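Local coordinates for protein CarG (Serratia, PDB 4O7J) that probably contributes to intrinsic carbapenem resistance in Serratia and structurally resembles lysozyme inhibitors, at residues V116-D119 / P124-E127; T41-R46 / Y51-V56; R138-A143 / Y147-E152; N80-I85 / Y89-A94. All coordinates share one frame; numbering follows the deposited sequence.

Interaction 1 (V116-D119 / P124-E127); sequences VSRD and PLYE
Val116, Leu125 and Tyr126 point their side chains the same way, forming an apolar row where strands 107-116 and 126-135 come together beside their connecting loop. Val116 and Tyr126 are an antiparallel non-hydrogen-bonded pair, with CA atoms 4.8 Å apart. CG2 of Val116 reaches the rim of the tyrosine ring near its plane, at 3.9 Å from Tyr126 CD1, whereas CG of Leu125 sits over the centre of one ring face. The leucine takes that place with its CG anti to its own backbone N (chi1 176°), and its CD1 then meets Val116 CG1 at 3.9 Å. Arg118 starts away from the facing segment, but bends at chi2 and chi3 are what bring its guanidinium back: Leu125 CD1 lies above one face near the rim, and the guanidinium plane stands 85° from the Tyr126 ring. Arg118 NH1 ends 3.5 Å from Tyr126 OH. In the backbone, Ser117 N donates to Leu125 O at 2.8 Å, and the same carbonyl takes a CA-H...O contact from Val116. A water donates to Pro124 O at 3.0 Å and lies close to Ser117 OG. Ser117 O accepts from Asn32 of the second subunit. The chemistry is thus mixed: one direct backbone bond, supplemented by a water between Ser117 and Pro124, joins the two ends of the loop, while Leu125 covers one face of the Tyr126 ring with CG and one face of the guanidinium with CD1.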
loop_
_atom_site.group_PDB
_atom_site.type_symbol
_atom_site.label_atom_id
_atom_site.label_comp_id
_atom_site.label_asym_id
_atom_site.label_seq_id
_atom_site.Cartn_x
_atom_site.Cartn_y
_atom_site.Cartn_z
ATOM N N VAL A 116 19.065 1.087 3.854
ATOM C CA VAL A 116 18.731 2.356 4.530
ATOM C C VAL A 116 19.566 3.508 4.009
ATOM O O VAL A 116 20.789 3.348 3.843
ATOM C CB VAL A 116 18.983 2.235 6.022
ATOM C CG1 VAL A 116 18.453 3.459 6.773
ATOM C CG2 VAL A 116 18.307 1.008 6.530
ATOM N N SER A 117 18.933 4.644 3.714
ATOM C CA SER A 117 19.638 5.794 3.088
ATOM C C SER A 117 19.288 6.982 3.980
ATOM O O SER A 117 18.258 7.581 3.840
ATOM C CB SER A 117 19.222 6.011 1.632
ATOM O OG SER A 117 19.490 4.888 0.775
ATOM N N ARG A 118 20.115 7.231 5.000
ATOM C CA ARG A 118 19.694 8.105 6.103
ATOM C C ARG A 118 19.994 9.549 5.778
ATOM O O ARG A 118 21.039 9.810 5.293
ATOM C CB ARG A 118 20.393 7.715 7.407
ATOM C CG ARG A 118 19.712 8.268 8.666
ATOM C CD ARG A 118 19.083 7.180 9.500
ATOM N NE ARG A 118 17.775 7.612 10.024
ATOM C CZ ARG A 118 16.853 6.780 10.507
ATOM N NH1 ARG A 118 17.083 5.464 10.573
ATOM N NH2 ARG A 118 15.691 7.264 10.934
ATOM N N ASP A 119 19.046 10.457 6.033
ATOM C CA ASP A 119 19.201 11.925 5.813
ATOM C C ASP A 119 19.692 12.310 4.391
ATOM O O ASP A 119 20.356 13.348 4.197
ATOM C CB ASP A 119 20.084 12.549 6.927
ATOM N N PRO A 124 14.382 7.482 -0.753
ATOM C CA PRO A 124 13.653 6.747 0.313
ATOM C C PRO A 124 14.600 6.311 1.418
ATOM O O PRO A 124 15.680 5.779 1.150
ATOM C CB PRO A 124 13.083 5.540 -0.417
ATOM C CG PRO A 124 13.075 5.945 -1.864
ATOM C CD PRO A 124 14.256 6.830 -2.066
ATOM N N LEU A 125 14.188 6.580 2.662
ATOM C CA LEU A 125 14.935 6.199 3.817
ATOM C C LEU A 125 15.116 4.674 3.853
ATOM O O LEU A 125 16.240 4.163 4.112
ATOM C CB LEU A 125 14.196 6.623 5.063
ATOM C CG LEU A 125 14.810 6.196 6.377
ATOM C CD1 LEU A 125 16.252 6.660 6.451
ATOM C CD2 LEU A 125 13.964 6.744 7.499
ATOM N N TYR A 126 14.015 3.963 3.565
ATOM C CA TYR A 126 14.020 2.475 3.537
ATOM C C TYR A 126 13.535 1.989 2.198
ATOM O O TYR A 126 12.419 2.354 1.739
ATOM C CB TYR A 126 13.098 1.895 4.602
ATOM C CG TYR A 126 13.398 2.353 6.003
ATOM C CD1 TYR A 126 14.606 2.068 6.630
ATOM C CD2 TYR A 126 12.473 3.065 6.699
ATOM C CE1 TYR A 126 14.856 2.462 7.931
ATOM C CE2 TYR A 126 12.742 3.531 7.956
ATOM C CZ TYR A 126 13.934 3.218 8.573
ATOM O OH TYR A 126 14.157 3.623 9.848
ATOM N N GLU A 127 14.370 1.187 1.519
ATOM C CA GLU A 127 14.005 0.640 0.201
ATOM C C GLU A 127 14.569 -0.771 -0.037
ATOM O O GLU A 127 15.475 -1.204 0.645
ATOM C CB GLU A 127 14.446 1.574 -0.950
ATOM C CG GLU A 127 15.927 1.452 -1.158
ATOM C CD GLU A 127 16.571 2.542 -2.033
ATOM O OE1 GLU A 127 15.872 3.470 -2.516
ATOM O OE2 GLU A 127 17.819 2.430 -2.176
HETATM O O HOH W 1 17.452 3.413 0.969
#

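Interaction 2 (T41-R46 / Y51-V56); sequences TFFIHR and YSIMPV
This is the buried pairing of a beta hairpin, strand 37-45 with the short strand 51-53, in the five-stranded antiparallel sheet, where strand 37-45 also pairs with 22-29 and 64-65. The short axes run at 146° and approach to 4.3 Å. Ile44 and Ser52 form a hydrogen-bonded pair through two reciprocal backbone bonds, and Met54 N extends the ladder to Phe42 O at 3.0 Å. Past the last of these bonds, a water accepts from Phe42 N and donates to Met54 O.

On the face carrying Phe43, Ile53, His45 and Tyr51, two side-chain pairs follow one another along the strands. The His45 and Tyr51 rings make an offset stack, centroids 4.6 Å apart and planes at 26°, with the tyrosine hydroxyl over one histidine face toward its rim. His45 ND1 is bonded to Lys21 O, which restrains the imidazole's rotation. Next along, Phe43 CE2 meets Ile53 CD1 at 3.7 Å; with CG1 anti to the backbone N (chi1 -173°) and an extended chain, the isoleucine runs beside the ring. The reverse face holds Met54, whose SD touches both Phe42 CB, at 3.7 Å, and Ile44 CG1, at 3.8 Å. The sulfur also makes an oblique Met-aromatic contact with the Phe42 ring.

His45 N donates to Asp22, one of the sodium-site residues. Strand 22-29 packs Tyr23 on the Tyr51 ring. Tyr126 and Trp128 of strand 126-135 and Phe114 of strand 107-116 meet the Met54 face, while Asp30 of the second subunit binds Arg46 and Ser52.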
loop_
_atom_site.group_PDB
_atom_site.type_symbol
_atom_site.label_atom_id
_atom_site.label_comp_id
_atom_site.label_asym_id
_atom_site.label_seq_id
_atom_site.Cartn_x
_atom_site.Cartn_y
_atom_site.Cartn_z
ATOM N N THR A 41 2.962 -5.692 1.066
ATOM C CA THR A 41 3.183 -4.299 1.489
ATOM C C THR A 41 4.093 -4.341 2.749
ATOM O O THR A 41 3.860 -5.153 3.646
ATOM C CB THR A 41 1.825 -3.589 1.752
ATOM O OG1 THR A 41 0.918 -3.802 0.656
ATOM C CG2 THR A 41 2.059 -2.037 1.882
ATOM N N PHE A 42 5.164 -3.531 2.757
ATOM C CA PHE A 42 6.209 -3.502 3.789
ATOM C C PHE A 42 6.165 -2.225 4.594
ATOM O O PHE A 42 6.154 -1.150 4.065
ATOM C CB PHE A 42 7.585 -3.670 3.192
ATOM C CG PHE A 42 7.801 -4.999 2.469
ATOM C CD1 PHE A 42 7.483 -5.098 1.133
ATOM C CD2 PHE A 42 8.319 -6.075 3.129
ATOM C CE1 PHE A 42 7.605 -6.276 0.454
ATOM C CE2 PHE A 42 8.497 -7.278 2.464
ATOM C CZ PHE A 42 8.095 -7.381 1.136
ATOM N N PHE A 43 6.164 -2.378 5.917
ATOM C CA PHE A 43 6.181 -1.262 6.816
ATOM C C PHE A 43 7.273 -1.466 7.840
ATOM O O PHE A 43 7.136 -2.376 8.690
ATOM C CB PHE A 43 4.841 -1.096 7.556
ATOM C CG PHE A 43 3.657 -0.935 6.660
ATOM C CD1 PHE A 43 2.992 -2.026 6.196
ATOM C CD2 PHE A 43 3.117 0.326 6.398
ATOM C CE1 PHE A 43 1.896 -1.889 5.421
ATOM C CE2 PHE A 43 2.018 0.469 5.573
ATOM C CZ PHE A 43 1.421 -0.644 5.051
ATOM N N ILE A 44 8.202 -0.516 7.898
ATOM C CA ILE A 44 9.377 -0.587 8.782
ATOM C C ILE A 44 9.103 0.205 10.078
ATOM O O ILE A 44 8.614 1.356 10.039
ATOM C CB ILE A 44 10.597 -0.017 8.148
ATOM C CG1 ILE A 44 10.980 -0.831 6.899
ATOM C CG2 ILE A 44 11.748 -0.008 9.162
ATOM C CD1 ILE A 44 11.191 -2.320 7.152
ATOM N N HIS A 45 9.310 -0.446 11.169
ATOM C CA HIS A 45 8.982 0.151 12.467
ATOM C C HIS A 45 10.121 1.158 12.806
ATOM O O HIS A 45 11.292 0.791 12.804
ATOM C CB HIS A 45 8.902 -0.982 13.460
ATOM C CG HIS A 45 8.404 -0.606 14.822
ATOM N ND1 HIS A 45 8.020 -1.558 15.748
ATOM C CD2 HIS A 45 8.210 0.592 15.422
ATOM C CE1 HIS A 45 7.598 -0.962 16.850
ATOM N NE2 HIS A 45 7.720 0.341 16.686
ATOM N N ARG A 46 9.772 2.397 13.114
ATOM C CA ARG A 46 10.763 3.409 13.457
ATOM C C ARG A 46 10.985 3.548 14.956
ATOM O O ARG A 46 10.090 3.297 15.738
ATOM C CB ARG A 46 10.322 4.783 12.947
ATOM C CG ARG A 46 10.109 4.869 11.444
ATOM C CD ARG A 46 9.237 6.069 11.090
ATOM N NE ARG A 46 9.799 7.253 11.695
ATOM C CZ ARG A 46 10.776 8.001 11.176
ATOM N NH1 ARG A 46 11.274 7.755 9.963
ATOM N NH2 ARG A 46 11.253 9.044 11.888
ATOM N N TYR A 51 5.473 4.004 11.692
ATOM C CA TYR A 51 5.815 3.012 10.678
ATOM C C TYR A 51 6.100 3.695 9.362
ATOM O O TYR A 51 5.430 4.673 8.990
ATOM C CB TYR A 51 4.687 1.961 10.513
ATOM C CG TYR A 51 4.642 1.032 11.640
ATOM C CD1 TYR A 51 4.032 1.391 12.829
ATOM C CD2 TYR A 51 5.271 -0.210 11.579
ATOM C CE1 TYR A 51 4.032 0.543 13.920
ATOM C CE2 TYR A 51 5.286 -1.060 12.673
ATOM C CZ TYR A 51 4.633 -0.679 13.824
ATOM O OH TYR A 51 4.633 -1.533 14.913
ATOM N N SER A 52 7.108 3.207 8.650
ATOM C CA SER A 52 7.537 3.797 7.414
ATOM C C SER A 52 7.198 2.824 6.246
ATOM O O SER A 52 7.718 1.675 6.184
ATOM C CB SER A 52 9.015 4.025 7.544
ATOM O OG SER A 52 9.586 4.802 6.496
ATOM N N ILE A 53 6.345 3.232 5.344
ATOM C CA ILE A 53 5.924 2.365 4.245
ATOM C C ILE A 53 7.012 2.367 3.167
ATOM O O ILE A 53 7.465 3.416 2.720
ATOM C CB ILE A 53 4.496 2.735 3.741
ATOM C CG1 ILE A 53 4.005 1.702 2.691
ATOM C CG2 ILE A 53 4.446 4.137 3.132
ATOM C CD1 ILE A 53 2.571 1.907 2.204
ATOM N N MET A 54 7.483 1.194 2.774
ATOM C CA MET A 54 8.484 1.062 1.785
ATOM C C MET A 54 7.892 1.171 0.353
ATOM O O MET A 54 6.886 0.567 0.057
ATOM C CB MET A 54 9.236 -0.280 1.924
ATOM C CG MET A 54 9.972 -0.424 3.220
ATOM S SD MET A 54 10.844 -2.006 3.285
ATOM C CE MET A 54 12.151 -1.690 2.095
ATOM N N PRO A 55 8.534 1.990 -0.529
ATOM C CA PRO A 55 8.177 2.001 -1.945
ATOM C C PRO A 55 8.514 0.713 -2.697
ATOM O O PRO A 55 9.366 -0.116 -2.241
ATOM C CB PRO A 55 8.980 3.220 -2.503
ATOM C CG PRO A 55 10.186 3.293 -1.642
ATOM C CD PRO A 55 9.730 2.817 -0.255
ATOM N N VAL A 56 7.808 0.530 -3.792
ATOM C CA VAL A 56 8.144 -0.505 -4.760
ATOM C C VAL A 56 9.306 0.122 -5.569
ATOM O O VAL A 56 9.207 1.269 -6.031
ATOM C CB VAL A 56 6.968 -0.856 -5.670
ATOM C CG1 VAL A 56 7.409 -1.787 -6.793
ATOM C CG2 VAL A 56 5.855 -1.526 -4.828
HETATM O O HOH W 2 5.792 -1.832 0.566
#

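Interaction 3 (R138-A143 / Y147-E152); sequences RSYQSA and YQEVDE
The CA atoms of Arg138 and Glu149 are 8.9 Å apart, too far for strand pairing, and these irregular and 3-10 segments meet through one carboxylate that reaches both a tyrosine hydroxyl and a backbone N-H. That carboxylate is Glu149's: its CG lies anti to the carbonyl carbon (chi1 -53°), and the extended remainder carries the group across to the facing segment. One oxygen, OE2, accepts twice. Tyr140 OH donates to OE2 of Glu149 at 2.6 Å, into the anti lone pair of that oxygen, and Arg138 N donates to the same Glu149 OE2 at 3.2 Å on the syn side, with a bent N-H...O angle of 139°. The oxygen lies at the edge of the tyrosine ring, near its plane, while the carboxylate plane is turned 53° from the ring. Glu149 OE1 accepts from Gln137 N, so both oxygens are engaged and the group's rotation is fixed. Such a set of donors would be expected to stabilise the carboxylate's negative charge. Gln148 OE1 lies 3.8 Å from Tyr140 CE1, its amide steeply inclined to the ring.

The contact packs on the four-stranded sheet: Tyr140 meets Val107, Val150 meets Leu109 and Phe83, and Tyr147 bonds to Val92 O, while Asp151 N-caps helix 152-155.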
loop_
_atom_site.group_PDB
_atom_site.type_symbol
_atom_site.label_atom_id
_atom_site.label_comp_id
_atom_site.label_asym_id
_atom_site.label_seq_id
_atom_site.Cartn_x
_atom_site.Cartn_y
_atom_site.Cartn_z
ATOM N N ARG A 138 16.076 -22.762 -16.579
ATOM C CA ARG A 138 15.060 -23.459 -17.263
ATOM C C ARG A 138 13.998 -22.435 -17.666
ATOM O O ARG A 138 13.898 -21.359 -17.062
ATOM C CB ARG A 138 14.515 -24.463 -16.257
ATOM C CG ARG A 138 13.544 -25.443 -16.783
ATOM C CD ARG A 138 13.246 -26.509 -15.732
ATOM N NE ARG A 138 12.719 -27.687 -16.409
ATOM C CZ ARG A 138 13.471 -28.584 -17.054
ATOM N NH1 ARG A 138 14.799 -28.461 -17.100
ATOM N NH2 ARG A 138 12.888 -29.616 -17.657
ATOM N N SER A 139 13.275 -22.767 -18.724
ATOM C CA SER A 139 12.131 -21.993 -19.160
ATOM C C SER A 139 10.842 -22.566 -18.510
ATOM O O SER A 139 10.759 -23.775 -18.214
ATOM C CB SER A 139 12.068 -21.999 -20.674
ATOM O OG SER A 139 11.771 -23.314 -21.098
ATOM N N TYR A 140 9.884 -21.683 -18.200
ATOM C CA TYR A 140 8.719 -22.036 -17.363
ATOM C C TYR A 140 7.466 -21.394 -17.920
ATOM O O TYR A 140 7.526 -20.325 -18.517
ATOM C CB TYR A 140 8.882 -21.518 -15.909
ATOM C CG TYR A 140 10.035 -22.119 -15.130
ATOM C CD1 TYR A 140 9.946 -23.404 -14.597
ATOM C CD2 TYR A 140 11.207 -21.436 -14.978
ATOM C CE1 TYR A 140 10.993 -23.969 -13.843
ATOM C CE2 TYR A 140 12.246 -21.971 -14.236
ATOM C CZ TYR A 140 12.144 -23.244 -13.703
ATOM O OH TYR A 140 13.196 -23.737 -12.999
ATOM N N GLN A 141 6.345 -22.011 -17.647
ATOM C CA GLN A 141 5.056 -21.464 -17.957
ATOM C C GLN A 141 4.678 -20.302 -16.972
ATOM O O GLN A 141 4.120 -19.324 -17.426
ATOM C CB GLN A 141 3.988 -22.524 -17.879
ATOM C CG GLN A 141 2.576 -22.050 -18.199
ATOM C CD GLN A 141 2.443 -21.564 -19.602
ATOM O OE1 GLN A 141 2.640 -22.357 -20.512
ATOM N NE2 GLN A 141 2.095 -20.245 -19.817
ATOM N N SER A 142 4.936 -20.486 -15.689
ATOM C CA SER A 142 4.525 -19.523 -14.674
ATOM C C SER A 142 5.751 -19.046 -13.944
ATOM O O SER A 142 6.702 -19.827 -13.673
ATOM C CB SER A 142 3.508 -20.197 -13.702
ATOM O OG SER A 142 2.932 -19.228 -12.835
ATOM N N ALA A 143 5.839 -17.733 -13.714
ATOM C CA ALA A 143 7.070 -17.129 -13.163
ATOM C C ALA A 143 7.449 -17.687 -11.805
ATOM O O ALA A 143 8.632 -17.881 -11.535
ATOM C CB ALA A 143 6.930 -15.595 -13.074
ATOM N N TYR A 147 11.196 -20.065 -8.758
ATOM C CA TYR A 147 11.684 -19.917 -7.342
ATOM C C TYR A 147 12.305 -21.254 -6.889
ATOM O O TYR A 147 13.064 -21.297 -5.929
ATOM C CB TYR A 147 10.561 -19.546 -6.362
ATOM C CG TYR A 147 10.099 -18.127 -6.496
ATOM C CD1 TYR A 147 10.990 -17.087 -6.380
ATOM C CD2 TYR A 147 8.798 -17.817 -6.719
ATOM C CE1 TYR A 147 10.625 -15.801 -6.578
ATOM C CE2 TYR A 147 8.413 -16.526 -6.875
ATOM C CZ TYR A 147 9.338 -15.502 -6.793
ATOM O OH TYR A 147 8.897 -14.209 -6.891
ATOM N N GLN A 148 12.011 -22.317 -7.601
ATOM C CA GLN A 148 12.669 -23.626 -7.314
ATOM C C GLN A 148 14.188 -23.531 -7.501
ATOM O O GLN A 148 14.927 -24.352 -6.945
ATOM C CB GLN A 148 12.067 -24.683 -8.240
ATOM C CG GLN A 148 10.520 -24.772 -8.088
ATOM C CD GLN A 148 9.675 -25.380 -9.237
ATOM O OE1 GLN A 148 10.073 -25.422 -10.401
ATOM N NE2 GLN A 148 8.454 -25.820 -8.874
ATOM N N GLU A 149 14.690 -22.573 -8.294
ATOM C CA GLU A 149 16.122 -22.425 -8.494
ATOM C C GLU A 149 16.788 -21.496 -7.447
ATOM O O GLU A 149 17.995 -21.307 -7.482
ATOM C CB GLU A 149 16.438 -21.863 -9.896
ATOM C CG GLU A 149 15.785 -22.673 -11.011
ATOM C CD GLU A 149 16.241 -22.278 -12.444
ATOM O OE1 GLU A 149 17.252 -21.600 -12.589
ATOM O OE2 GLU A 149 15.501 -22.633 -13.417
ATOM N N VAL A 150 16.021 -20.874 -6.577
ATOM C CA VAL A 150 16.651 -19.908 -5.698
ATOM C C VAL A 150 17.474 -20.642 -4.630
ATOM O O VAL A 150 17.051 -21.644 -4.083
ATOM C CB VAL A 150 15.712 -18.896 -5.075
ATOM C CG1 VAL A 150 15.128 -18.004 -6.123
ATOM C CG2 VAL A 150 14.665 -19.573 -4.264
ATOM N N ASP A 151 18.663 -20.154 -4.395
ATOM C CA ASP A 151 19.443 -20.718 -3.298
ATOM C C ASP A 151 20.270 -19.674 -2.621
ATOM O O ASP A 151 20.338 -18.527 -3.053
ATOM C CB ASP A 151 20.247 -21.941 -3.790
ATOM C CG ASP A 151 21.266 -21.609 -4.863
ATOM O OD1 ASP A 151 21.598 -20.419 -5.078
ATOM O OD2 ASP A 151 21.772 -22.576 -5.505
ATOM N N GLU A 152 20.980 -20.102 -1.550
ATOM C CA GLU A 152 21.799 -19.215 -0.764
ATOM C C GLU A 152 22.770 -18.383 -1.616
ATOM O O GLU A 152 22.949 -17.131 -1.408
ATOM C CB GLU A 152 22.473 -20.025 0.395
ATOM C CG GLU A 152 23.003 -21.451 0.096
ATOM C CD GLU A 152 22.038 -22.500 -0.536
ATOM O OE1 GLU A 152 20.794 -22.506 -0.306
ATOM O OE2 GLU A 152 22.574 -23.393 -1.276
#

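Interaction 4 (N80-I85 / Y89-A94); sequences NRLFKI and YYLVTA
Phe83 and Val92 form the apolar centre on one face of the hairpin: Phe83 CD1 meets Val92 CG2 at 3.7 Å, the methyl lying obliquely to the ring. On this same face Tyr90 is crossed at about a right angle by Ile85, whose CG1 comes within 3.8 Å of Tyr90 CE2. The reverse face carries Leu82 and Leu91, with Leu82 CG reaching Tyr89 CD2 at 4.1 Å.

Between the faces runs a regular antiparallel ladder, the short axes at 151°. Arg81 with Val92 and Phe83 with Tyr90 are hydrogen-bonded pairs, each with two reciprocal backbone bonds; Phe83 N to Tyr90 O is the straightest at 175°.

The polar contacts sit at the two ends. Lys84 lies alongside Tyr89, its CG anti to the backbone N (chi1 180°), and its CD rests 3.8 Å from the ring centroid in a CH-pi contact over one face. The bend at chi3 turns the amine back, and Lys84 NZ donates to Tyr89 OH at 3.3 Å. At the far end Asn80 and Thr93 point the same way, and Thr93 OG1 donates to Asn80 OD1 at 2.7 Å in the carbonyl plane. The amide nitrogen, Asn80 ND2, makes a weak bond to Phe65 O.

Strand 88-96 pairs onward with strand 107-116, where Leu109 and Ile111 meet Val92. Helix 152-155 places Leu155 against Phe83, Ile85 and Val92, and Trp64 of strand 64-65 touches the Asn80 end.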
loop_
_atom_site.group_PDB
_atom_site.type_symbol
_atom_site.label_atom_id
_atom_site.label_comp_id
_atom_site.label_asym_id
_atom_site.label_seq_id
_atom_site.Cartn_x
_atom_site.Cartn_y
_atom_site.Cartn_z
ATOM N N ASN A 80 6.385 -12.147 -6.632
ATOM C CA ASN A 80 7.341 -11.707 -5.633
ATOM C C ASN A 80 7.334 -12.644 -4.474
ATOM O O ASN A 80 6.282 -13.124 -4.084
ATOM C CB ASN A 80 7.006 -10.268 -5.155
ATOM C CG ASN A 80 6.814 -9.329 -6.293
ATOM O OD1 ASN A 80 7.767 -8.822 -6.849
ATOM N ND2 ASN A 80 5.578 -9.104 -6.658
ATOM N N ARG A 81 8.514 -12.935 -3.911
ATOM C CA ARG A 81 8.579 -13.846 -2.808
ATOM C C ARG A 81 9.705 -13.457 -1.862
ATOM O O ARG A 81 10.769 -13.080 -2.297
ATOM C CB ARG A 81 8.673 -15.316 -3.322
ATOM C CG ARG A 81 8.552 -16.383 -2.249
ATOM C CD ARG A 81 8.334 -17.801 -2.806
ATOM N NE ARG A 81 7.152 -17.922 -3.634
ATOM C CZ ARG A 81 6.821 -19.022 -4.324
ATOM N NH1 ARG A 81 7.593 -20.092 -4.292
ATOM N NH2 ARG A 81 5.736 -19.006 -5.075
ATOM N N LEU A 82 9.424 -13.556 -0.556
ATOM C CA LEU A 82 10.398 -13.302 0.466
ATOM C C LEU A 82 11.172 -14.508 0.906
ATOM O O LEU A 82 10.588 -15.598 1.156
ATOM C CB LEU A 82 9.680 -12.634 1.639
ATOM C CG LEU A 82 10.329 -11.648 2.558
ATOM C CD1 LEU A 82 10.921 -10.431 1.879
ATOM C CD2 LEU A 82 9.299 -11.330 3.645
ATOM N N PHE A 83 12.490 -14.343 0.979
ATOM C CA PHE A 83 13.417 -15.352 1.473
ATOM C C PHE A 83 14.238 -14.768 2.609
ATOM O O PHE A 83 14.389 -13.565 2.727
ATOM C CB PHE A 83 14.354 -15.767 0.355
ATOM C CG PHE A 83 13.676 -16.513 -0.728
ATOM C CD1 PHE A 83 13.039 -15.839 -1.742
ATOM C CD2 PHE A 83 13.622 -17.950 -0.712
ATOM C CE1 PHE A 83 12.372 -16.528 -2.746
ATOM C CE2 PHE A 83 12.993 -18.621 -1.716
ATOM C CZ PHE A 83 12.337 -17.911 -2.733
ATOM N N LYS A 84 14.845 -15.620 3.372
ATOM C CA LYS A 84 15.658 -15.201 4.452
ATOM C C LYS A 84 16.936 -16.076 4.540
ATOM O O LYS A 84 16.852 -17.257 4.418
ATOM C CB LYS A 84 14.891 -15.249 5.743
ATOM C CG LYS A 84 15.712 -14.818 6.919
ATOM C CD LYS A 84 14.927 -14.819 8.186
ATOM C CE LYS A 84 14.216 -16.117 8.376
ATOM N NZ LYS A 84 13.043 -15.976 9.286
ATOM N N ILE A 85 18.082 -15.440 4.719
ATOM C CA ILE A 85 19.344 -16.145 4.987
ATOM C C ILE A 85 19.977 -15.573 6.220
ATOM O O ILE A 85 20.289 -14.446 6.279
ATOM C CB ILE A 85 20.407 -16.006 3.876
ATOM C CG1 ILE A 85 19.886 -16.434 2.523
ATOM C CG2 ILE A 85 21.698 -16.725 4.257
ATOM C CD1 ILE A 85 19.638 -17.883 2.375
ATOM N N TYR A 89 16.825 -10.591 5.139
ATOM C CA TYR A 89 15.760 -10.870 4.196
ATOM C C TYR A 89 16.017 -10.363 2.804
ATOM O O TYR A 89 16.681 -9.335 2.634
ATOM C CB TYR A 89 14.464 -10.231 4.683
ATOM C CG TYR A 89 13.854 -10.933 5.901
ATOM C CD1 TYR A 89 14.252 -10.625 7.188
ATOM C CD2 TYR A 89 12.866 -11.838 5.752
ATOM C CE1 TYR A 89 13.678 -11.280 8.313
ATOM C CE2 TYR A 89 12.287 -12.481 6.835
ATOM C CZ TYR A 89 12.708 -12.189 8.128
ATOM O OH TYR A 89 12.060 -12.860 9.144
ATOM N N TYR A 90 15.481 -11.096 1.823
ATOM C CA TYR A 90 15.659 -10.792 0.397
ATOM C C TYR A 90 14.339 -10.939 -0.294
ATOM O O TYR A 90 13.584 -11.888 -0.037
ATOM C CB TYR A 90 16.615 -11.741 -0.237
ATOM C CG TYR A 90 17.935 -11.783 0.453
ATOM C CD1 TYR A 90 18.937 -10.843 0.155
ATOM C CD2 TYR A 90 18.165 -12.675 1.485
ATOM C CE1 TYR A 90 20.133 -10.872 0.814
ATOM C CE2 TYR A 90 19.388 -12.699 2.129
ATOM C CZ TYR A 90 20.332 -11.795 1.797
ATOM O OH TYR A 90 21.559 -11.744 2.446
ATOM N N LEU A 91 13.985 -9.925 -1.005
ATOM C CA LEU A 91 12.799 -9.951 -1.837
ATOM C C LEU A 91 13.206 -10.333 -3.259
ATOM O O LEU A 91 14.105 -9.704 -3.816
ATOM C CB LEU A 91 12.155 -8.593 -1.807
ATOM C CG LEU A 91 10.852 -8.517 -2.620
ATOM C CD1 LEU A 91 9.748 -9.470 -2.133
ATOM C CD2 LEU A 91 10.383 -7.080 -2.572
ATOM N N VAL A 92 12.548 -11.302 -3.841
ATOM C CA VAL A 92 12.890 -11.844 -5.136
ATOM C C VAL A 92 11.709 -11.779 -6.073
ATOM O O VAL A 92 10.648 -12.373 -5.818
ATOM C CB VAL A 92 13.400 -13.263 -5.038
ATOM C CG1 VAL A 92 13.903 -13.711 -6.432
ATOM C CG2 VAL A 92 14.543 -13.317 -4.019
ATOM N N THR A 93 11.881 -10.994 -7.134
ATOM C CA THR A 93 10.853 -10.825 -8.152
ATOM C C THR A 93 11.160 -11.804 -9.266
ATOM O O THR A 93 12.261 -11.759 -9.838
ATOM C CB THR A 93 10.740 -9.373 -8.684
ATOM O OG1 THR A 93 10.384 -8.506 -7.604
ATOM C CG2 THR A 93 9.660 -9.245 -9.772
ATOM N N ALA A 94 10.202 -12.680 -9.582
ATOM C CA ALA A 94 10.319 -13.531 -10.779
ATOM C C ALA A 94 9.484 -12.909 -11.889
ATOM O O ALA A 94 8.251 -12.623 -11.698
ATOM C CB ALA A 94 9.806 -14.880 -10.466
#

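Along the chain the contacts close one after another, in the order interaction 2, interaction 4, interaction 1, interaction 3. Interaction 2 belongs to the five-stranded sheet, interaction 4 to the hairpin of the first two strands of the four-stranded sheet, and interaction 1 to the loop between its last two strands. Interactions 1 and 2, centres about 11 Å apart, touch through Tyr126 and Ser52 and both reach the second subunit, so the subunit interface takes in the hairpin 41-56 and the loop between strands 107-116 and 126-135. Phe42 meets Leu82 and Leu91, joining interactions 2 and 4 between the sheets. Interaction 3 touches interaction 4 through Tyr147, centres about 13 Å apart; interaction 1 lies across the chain's centre, centres about 30 Å apart.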